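Local coordinates for protein adenylyltransferase (Bartonella henselae str. Houston-1, PDB 5NH2) that transfers AMP from ATP to tyrosine or threonine residues of host target proteins during infection, using a Fic (fido) domain, at residues Met96-Thr99 and Gly100-Asn103; His151-Arg154 and Glu155-Arg159; Leu218-Phe221 and Met222-Lys226. All coordinates share one frame; numbering follows the deposited sequence.

Contact 1: Met96-Thr99 and Gly100-Asn103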
loop_
_atom_site.group_PDB
_atom_site.type_symbol
_atom_site.label_atom_id
_atom_site.label_comp_id
_atom_site.label_asym_id
_atom_site.label_seq_id
_atom_site.Cartn_x
_atom_site.Cartn_y
_atom_site.Cartn_z
ATOM N N MET A 96 -15.661 8.512 12.610
ATOM C CA MET A 96 -14.726 9.373 11.879
ATOM C C MET A 96 -15.386 9.733 10.555
ATOM O O MET A 96 -15.399 8.927 9.617
ATOM C CB MET A 96 -13.382 8.666 11.676
ATOM C CG MET A 96 -12.529 9.169 10.496
ATOM S SD MET A 96 -10.788 8.561 10.594
ATOM C CE MET A 96 -10.767 8.040 12.300
ATOM N N LYS A 97 -15.872 10.971 10.456
ATOM C CA LYS A 97 -16.662 11.362 9.305
ATOM C C LYS A 97 -15.731 11.638 8.144
ATOM O O LYS A 97 -14.587 12.053 8.332
ATOM C CB LYS A 97 -17.509 12.595 9.619
ATOM C CG LYS A 97 -18.581 12.386 10.690
ATOM C CD LYS A 97 -19.036 13.734 11.283
ATOM C CE LYS A 97 -20.550 13.878 11.331
ATOM N NZ LYS A 97 -20.974 15.274 11.665
ATOM N N ARG A 98 -16.213 11.360 6.945
ATOM C CA ARG A 98 -15.484 11.597 5.719
ATOM C C ARG A 98 -16.065 12.815 5.006
ATOM O O ARG A 98 -17.288 12.982 4.951
ATOM C CB ARG A 98 -15.569 10.370 4.820
ATOM C CG ARG A 98 -15.688 9.042 5.569
ATOM C CD ARG A 98 -15.430 7.876 4.578
ATOM N NE ARG A 98 -14.212 8.050 3.764
ATOM C CZ ARG A 98 -13.854 7.282 2.721
ATOM N NH1 ARG A 98 -14.605 6.255 2.305
ATOM N NH2 ARG A 98 -12.714 7.539 2.087
ATOM N N THR A 99 -15.187 13.676 4.472
ATOM C CA THR A 99 -15.630 14.798 3.643
ATOM C C THR A 99 -15.942 14.258 2.253
ATOM O O THR A 99 -15.054 13.714 1.589
ATOM C CB THR A 99 -14.559 15.897 3.570
ATOM O OG1 THR A 99 -14.505 16.610 4.806
ATOM C CG2 THR A 99 -14.855 16.895 2.490
ATOM N N GLY A 100 -17.214 14.361 1.837
ATOM C CA GLY A 100 -17.660 14.119 0.465
ATOM C C GLY A 100 -17.815 12.670 0.032
ATOM O O GLY A 100 -18.367 12.425 -1.049
ATOM N N TRP A 101 -17.402 11.707 0.857
ATOM C CA TRP A 101 -17.017 10.362 0.432
ATOM C C TRP A 101 -18.183 9.368 0.467
ATOM O O TRP A 101 -19.363 9.719 0.403
ATOM C CB TRP A 101 -15.848 9.845 1.278
ATOM C CG TRP A 101 -14.464 10.163 0.730
ATOM C CD1 TRP A 101 -13.472 10.853 1.377
ATOM C CD2 TRP A 101 -13.910 9.795 -0.559
ATOM N NE1 TRP A 101 -12.346 10.937 0.584
ATOM C CE2 TRP A 101 -12.587 10.302 -0.608
ATOM C CE3 TRP A 101 -14.401 9.093 -1.671
ATOM C CZ2 TRP A 101 -11.754 10.133 -1.725
ATOM C CZ3 TRP A 101 -13.568 8.923 -2.777
ATOM C CH2 TRP A 101 -12.262 9.445 -2.793
ATOM N N LYS A 102 -17.823 8.093 0.534
ATOM C CA LYS A 102 -18.675 6.932 0.327
ATOM C C LYS A 102 -19.607 6.717 1.514
ATOM O O LYS A 102 -20.023 7.674 2.175
ATOM C CB LYS A 102 -17.813 5.679 0.096
ATOM C CG LYS A 102 -16.894 5.743 -1.130
ATOM C CD LYS A 102 -15.432 5.908 -0.738
ATOM C CE LYS A 102 -14.793 4.609 -0.302
ATOM N NZ LYS A 102 -13.339 4.687 -0.589
ATOM N N ASN A 103 -20.046 5.476 1.685
ATOM C CA ASN A 103 -20.815 5.001 2.835
ATOM C C ASN A 103 -20.046 5.110 4.153
ATOM O O ASN A 103 -20.570 4.859 5.237
ATOM C CB ASN A 103 -21.247 3.564 2.537
ATOM C CG ASN A 103 -21.524 3.360 1.057
ATOM O OD1 ASN A 103 -20.875 3.988 0.219
ATOM N ND2 ASN A 103 -22.502 2.510 0.729
#

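Contact 2: His151-Arg154 and Glu155-Arg159. With MG (magnesium ion), chain C.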
loop_
_atom_site.group_PDB
_atom_site.type_symbol
_atom_site.label_atom_id
_atom_site.label_comp_id
_atom_site.label_asym_id
_atom_site.label_seq_id
_atom_site.Cartn_x
_atom_site.Cartn_y
_atom_site.Cartn_z
ATOM N N HIS A 151 -11.465 0.478 9.294
ATOM C CA HIS A 151 -10.608 1.670 9.318
ATOM C C HIS A 151 -10.364 1.990 10.786
ATOM O O HIS A 151 -10.739 3.062 11.278
ATOM C CB HIS A 151 -11.316 2.808 8.551
ATOM C CG HIS A 151 -10.467 4.005 8.274
ATOM N ND1 HIS A 151 -9.624 4.090 7.183
ATOM C CD2 HIS A 151 -10.364 5.195 8.924
ATOM C CE1 HIS A 151 -9.017 5.271 7.190
ATOM N NE2 HIS A 151 -9.431 5.951 8.249
ATOM N N PRO A 152 -9.897 1.002 11.543
ATOM C CA PRO A 152 -10.031 1.063 13.003
ATOM C C PRO A 152 -9.082 2.017 13.707
ATOM O O PRO A 152 -9.231 2.143 14.935
ATOM C CB PRO A 152 -9.767 -0.392 13.463
ATOM C CG PRO A 152 -8.796 -0.945 12.443
ATOM C CD PRO A 152 -9.187 -0.224 11.087
ATOM N N PHE A 153 -8.050 2.578 13.044
ATOM C CA PHE A 153 -7.099 3.461 13.725
ATOM C C PHE A 153 -7.427 4.930 13.472
ATOM O O PHE A 153 -8.085 5.282 12.494
ATOM C CB PHE A 153 -5.631 3.190 13.328
ATOM C CG PHE A 153 -5.189 1.787 13.617
ATOM C CD1 PHE A 153 -4.761 1.437 14.884
ATOM C CD2 PHE A 153 -5.250 0.805 12.625
ATOM C CE1 PHE A 153 -4.379 0.139 15.173
ATOM C CE2 PHE A 153 -4.882 -0.511 12.906
ATOM C CZ PHE A 153 -4.441 -0.855 14.176
ATOM N N ARG A 154 -7.022 5.775 14.428
ATOM C CA ARG A 154 -7.154 7.220 14.270
ATOM C C ARG A 154 -6.405 7.735 13.040
ATOM O O ARG A 154 -6.901 8.636 12.343
ATOM C CB ARG A 154 -6.664 7.925 15.536
ATOM C CG ARG A 154 -6.611 9.414 15.381
ATOM C CD ARG A 154 -7.976 9.952 15.015
ATOM N NE ARG A 154 -8.013 11.411 14.956
ATOM C CZ ARG A 154 -7.793 12.112 13.848
ATOM N NH1 ARG A 154 -7.506 11.489 12.713
ATOM N NH2 ARG A 154 -7.858 13.441 13.870
ATOM N N GLU A 155 -5.195 7.210 12.782
ATOM C CA GLU A 155 -4.402 7.526 11.593
ATOM C C GLU A 155 -3.426 6.366 11.300
ATOM O O GLU A 155 -3.083 5.583 12.198
ATOM C CB GLU A 155 -3.669 8.858 11.792
ATOM C CG GLU A 155 -2.768 9.297 10.634
ATOM C CD GLU A 155 -3.511 10.002 9.510
ATOM O OE1 GLU A 155 -4.215 10.999 9.802
ATOM O OE2 GLU A 155 -3.375 9.557 8.340
ATOM N N GLY A 156 -2.995 6.255 10.024
ATOM C CA GLY A 156 -2.162 5.161 9.569
ATOM C C GLY A 156 -2.876 3.859 9.169
ATOM O O GLY A 156 -2.253 2.776 9.214
ATOM N N ASN A 157 -4.145 3.928 8.744
ATOM C CA ASN A 157 -4.904 2.706 8.426
ATOM C C ASN A 157 -4.428 2.039 7.133
ATOM O O ASN A 157 -4.211 0.813 7.085
ATOM C CB ASN A 157 -6.398 3.033 8.351
ATOM C CG ASN A 157 -6.952 3.453 9.704
ATOM O OD1 ASN A 157 -7.234 2.593 10.546
ATOM N ND2 ASN A 157 -7.040 4.783 9.946
ATOM N N GLY A 158 -4.226 2.818 6.083
ATOM C CA GLY A 158 -3.785 2.211 4.835
ATOM C C GLY A 158 -2.445 1.517 4.965
ATOM O O GLY A 158 -2.279 0.388 4.477
ATOM N N ARG A 159 -1.477 2.167 5.661
ATOM C CA ARG A 159 -0.109 1.640 5.725
ATOM C C ARG A 159 -0.050 0.352 6.539
ATOM O O ARG A 159 0.600 -0.630 6.125
ATOM C CB ARG A 159 0.832 2.700 6.292
ATOM C CG ARG A 159 1.223 3.727 5.245
ATOM C CD ARG A 159 2.032 4.904 5.826
ATOM N NE ARG A 159 1.161 5.914 6.386
ATOM C CZ ARG A 159 1.561 6.971 7.080
ATOM N NH1 ARG A 159 2.864 7.196 7.350
ATOM N NH2 ARG A 159 0.637 7.805 7.511
HETATM MG MG MG C . -2.510 7.825 6.874
#

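Contact 3: Leu218-Phe221 and Met222-Lys226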
loop_
_atom_site.group_PDB
_atom_site.type_symbol
_atom_site.label_atom_id
_atom_site.label_comp_id
_atom_site.label_asym_id
_atom_site.label_seq_id
_atom_site.Cartn_x
_atom_site.Cartn_y
_atom_site.Cartn_z
ATOM N N LEU A 218 4.656 -5.136 -14.829
ATOM C CA LEU A 218 4.419 -3.847 -14.189
ATOM C C LEU A 218 5.690 -3.311 -13.551
ATOM O O LEU A 218 5.907 -2.095 -13.526
ATOM C CB LEU A 218 3.327 -3.967 -13.138
ATOM C CG LEU A 218 1.930 -3.990 -13.677
ATOM C CD1 LEU A 218 1.006 -4.450 -12.559
ATOM C CD2 LEU A 218 1.542 -2.591 -14.137
ATOM N N LYS A 219 6.516 -4.199 -12.996
ATOM C CA LYS A 219 7.862 -3.812 -12.551
ATOM C C LYS A 219 8.675 -3.113 -13.656
ATOM O O LYS A 219 9.259 -2.031 -13.441
ATOM C CB LYS A 219 8.616 -5.042 -12.058
ATOM C CG LYS A 219 8.299 -5.420 -10.638
ATOM C CD LYS A 219 9.320 -6.437 -10.139
ATOM C CE LYS A 219 9.051 -6.834 -8.694
ATOM N NZ LYS A 219 10.187 -7.587 -8.087
ATOM N N GLU A 220 8.736 -3.724 -14.845
ATOM C CA GLU A 220 9.437 -3.061 -15.940
ATOM C C GLU A 220 8.805 -1.723 -16.256
ATOM O O GLU A 220 9.519 -0.722 -16.399
ATOM C CB GLU A 220 9.440 -3.934 -17.178
ATOM C CG GLU A 220 10.061 -3.328 -18.370
ATOM C CD GLU A 220 9.885 -4.219 -19.577
ATOM O OE1 GLU A 220 10.762 -5.076 -19.809
ATOM O OE2 GLU A 220 8.850 -4.093 -20.269
ATOM N N PHE A 221 7.460 -1.669 -16.330
ATOM C CA PHE A 221 6.827 -0.422 -16.753
ATOM C C PHE A 221 7.091 0.696 -15.753
ATOM O O PHE A 221 7.341 1.844 -16.141
ATOM C CB PHE A 221 5.321 -0.593 -16.940
ATOM C CG PHE A 221 4.604 0.721 -17.124
ATOM C CD1 PHE A 221 4.615 1.373 -18.344
ATOM C CD2 PHE A 221 3.975 1.327 -16.074
ATOM C CE1 PHE A 221 3.960 2.587 -18.513
ATOM C CE2 PHE A 221 3.332 2.558 -16.225
ATOM C CZ PHE A 221 3.319 3.183 -17.449
ATOM N N MET A 222 7.027 0.382 -14.460
ATOM C CA MET A 222 7.191 1.418 -13.445
ATOM C C MET A 222 8.623 1.895 -13.421
ATOM O O MET A 222 8.883 3.106 -13.382
ATOM C CB MET A 222 6.769 0.885 -12.078
ATOM C CG MET A 222 5.246 0.556 -11.943
ATOM S SD MET A 222 4.155 2.012 -11.880
ATOM C CE MET A 222 2.524 1.376 -11.551
ATOM N N HIS A 223 9.566 0.940 -13.496
ATOM C CA HIS A 223 10.985 1.264 -13.627
ATOM C C HIS A 223 11.238 2.234 -14.783
ATOM O O HIS A 223 11.941 3.238 -14.623
ATOM C CB HIS A 223 11.780 -0.038 -13.816
ATOM C CG HIS A 223 13.267 0.153 -13.863
ATOM N ND1 HIS A 223 14.078 -0.031 -12.761
ATOM C CD2 HIS A 223 14.090 0.518 -14.879
ATOM C CE1 HIS A 223 15.333 0.210 -13.097
ATOM N NE2 HIS A 223 15.367 0.547 -14.374
ATOM N N THR A 224 10.683 1.939 -15.964
ATOM C CA THR A 224 10.815 2.856 -17.094
ATOM C C THR A 224 10.276 4.237 -16.756
ATOM O O THR A 224 10.917 5.244 -17.058
ATOM C CB THR A 224 10.079 2.328 -18.324
ATOM O OG1 THR A 224 10.605 1.057 -18.711
ATOM C CG2 THR A 224 10.254 3.319 -19.481
ATOM N N MET A 225 9.070 4.304 -16.166
ATOM C CA MET A 225 8.486 5.592 -15.772
ATOM C C MET A 225 9.394 6.383 -14.844
ATOM O O MET A 225 9.531 7.604 -14.992
ATOM C CB MET A 225 7.131 5.377 -15.081
ATOM C CG MET A 225 6.040 4.952 -16.040
ATOM S SD MET A 225 5.769 6.206 -17.322
ATOM C CE MET A 225 6.479 5.458 -18.758
ATOM N N LYS A 226 9.971 5.728 -13.839
ATOM C CA LYS A 226 10.907 6.431 -12.970
ATOM C C LYS A 226 12.103 6.943 -13.770
ATOM O O LYS A 226 12.466 8.116 -13.660
ATOM C CB LYS A 226 11.345 5.528 -11.812
ATOM C CG LYS A 226 12.286 6.208 -10.794
ATOM C CD LYS A 226 11.535 7.112 -9.808
ATOM C CE LYS A 226 12.354 8.336 -9.393
ATOM N NZ LYS A 226 12.686 9.210 -10.593
#

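Contact 1: Met96-Thr99 and Gly100-Asn103
Arg98 lays its guanidinium flat over one face of the Trp101 indole, three residues further along an irregular loop. The planes are 21° apart and the group centres 4.0 Å apart, so this is both a stack and a cation-pi contact. The overlap is offset: Arg98 NH2 sits 3.4 Å from Trp101 CG, near the rim of the five-membered ring. A bend about CG-CD (chi3 49°) folds the far end of the arginine back over the ring, while Trp101 CB packs 3.5 Å from Arg98 NE. A flexible chain carrying a flat cation suits a large electron-rich ring. At the edge of the same guanidinium lies Lys102, whose twice-bent chain brings CE to 3.1 Å from Arg98 NH1, and NZ, in the guanidinium plane, to 3.5 Å from the same NH1. The packing is tight between Arg98, Trp101 and Lys102, although the indole remains at the surface; Trp101 and Lys102 also touch Val191 of helix 183-196. The turn at Thr99 and Gly100 is looser and exposed, and the Thr99 side chain starts away from the stack. Gly100 has positive phi (78°), a conformation that favours glycine and lets the chain reverse. The loop follows the short hairpin of strands 83-84 and 90-91, and since Arg98 and Thr99 are probable ATP-binding residues, the pair of positive charges is consistent with a site for an anionic nucleotide in a Fic domain.

Contact 2: His151-Arg154 and Glu155-Arg159
Asn157 OD1 receives the backbone N-H of Phe153 at 2.6 Å, on a lone pair in the carbonyl plane. The same amide gives an N-H of ND2 to Phe153 O at 2.8 Å, in a nearly straight bond (165°) that approaches the carbonyl from above its plane. Asparagine suits this place because one flat group offers both an acceptor and a donor; the two bonds fix its rotation and hold the loop against the first turn of helix 157-171. The amide stacks on His151, with ND2 3.2 Å above the ring plane, and Asn157 CB makes a CH-pi contact 3.9 Å from the centroid of the His151 ring. The run HPFREGNGR, His151 to Arg159, is the heart of the Fic signature motif, a loop leading into a helix, which continues to Arg162. Gly156 takes the N-cap position with a positive phi (84°) that calls for glycine. Just before it, the Glu155 chain bends at chi2 (83°), directing the carboxylate to the magnesium ion, which OE2 binds at 2.4 Å. Glu155 to Arg159 bind ATP. The buried Phe153 ring points into the core, where it stacks with His64 and meets helix 57-68, while Phe105 stacks on His151.

Contact 3: Leu218-Phe221 and Met222-Lys226
Phe221 and Met225, one helical turn apart, meet with the methionine over a face of the phenyl ring. Met225 CG lies 3.5 Å from Phe221 CZ, toward the rim, and makes a CH-pi contact 25° off the ring normal. Beyond it the chain bends at chi2 and chi3, so SD stands oblique to the ring, 4.6 Å from its centroid, and CE follows the rim to 3.8 Å from Phe221 CE1. The ring can meet this neighbour because Phe221 CG is turned away from its own backbone N (chi1 169°). Met222 has a different orientation: its SD stands well off the ring normal, 5.4 Å from the Phe221 centroid, a second and looser Met-aromatic contact. Unbranched, flexible methionines can fit themselves to a rigid ring in both ways. Regular backbone bonds of helix 212-227 set the spacing, such as Met225 N to Phe221 O at 3.0 Å. Leu218, Phe221 and Met222 pack on Val237, and Phe221 also meets Tyr266 and Ile268 of strand 265-270. Polar residues serve the other directions: the Glu220 carboxylate accepts the N-H groups of Glu256 and Gly257, and Lys219 forms a salt bridge with Glu23 of the partner chain, the antitoxin homologue BiaA. The chemistry implies a helix with an apolar, polarisable face for the beta-sheet, and charged groups for the start of strand 257-262, the residue before it and the partner protein.

Contacts 1 and 2 adjoin in the Fic domain, their centres about 15 Å apart; Met96 joins them, its SD 3.8 Å from His151 NE2. Contact 1 is at the surface and relies on charge and an exposed indole, whereas contact 2 is partly buried and relies on amide-backbone hydrogen bonds and a magnesium ligand. Contact 2 belongs to the ATP site, and contact 1 probably does. Contact 3, also partly buried, lies across the chain's centre, its nearest atoms about 17 Å from contact 2, away from the ATP site. Unlike contact 1, all loop, and contact 2, a loop running into a helix, it is wholly helical, with Phe221 and Met222 of its sulfur-aromatic packing on the C-terminal sheet.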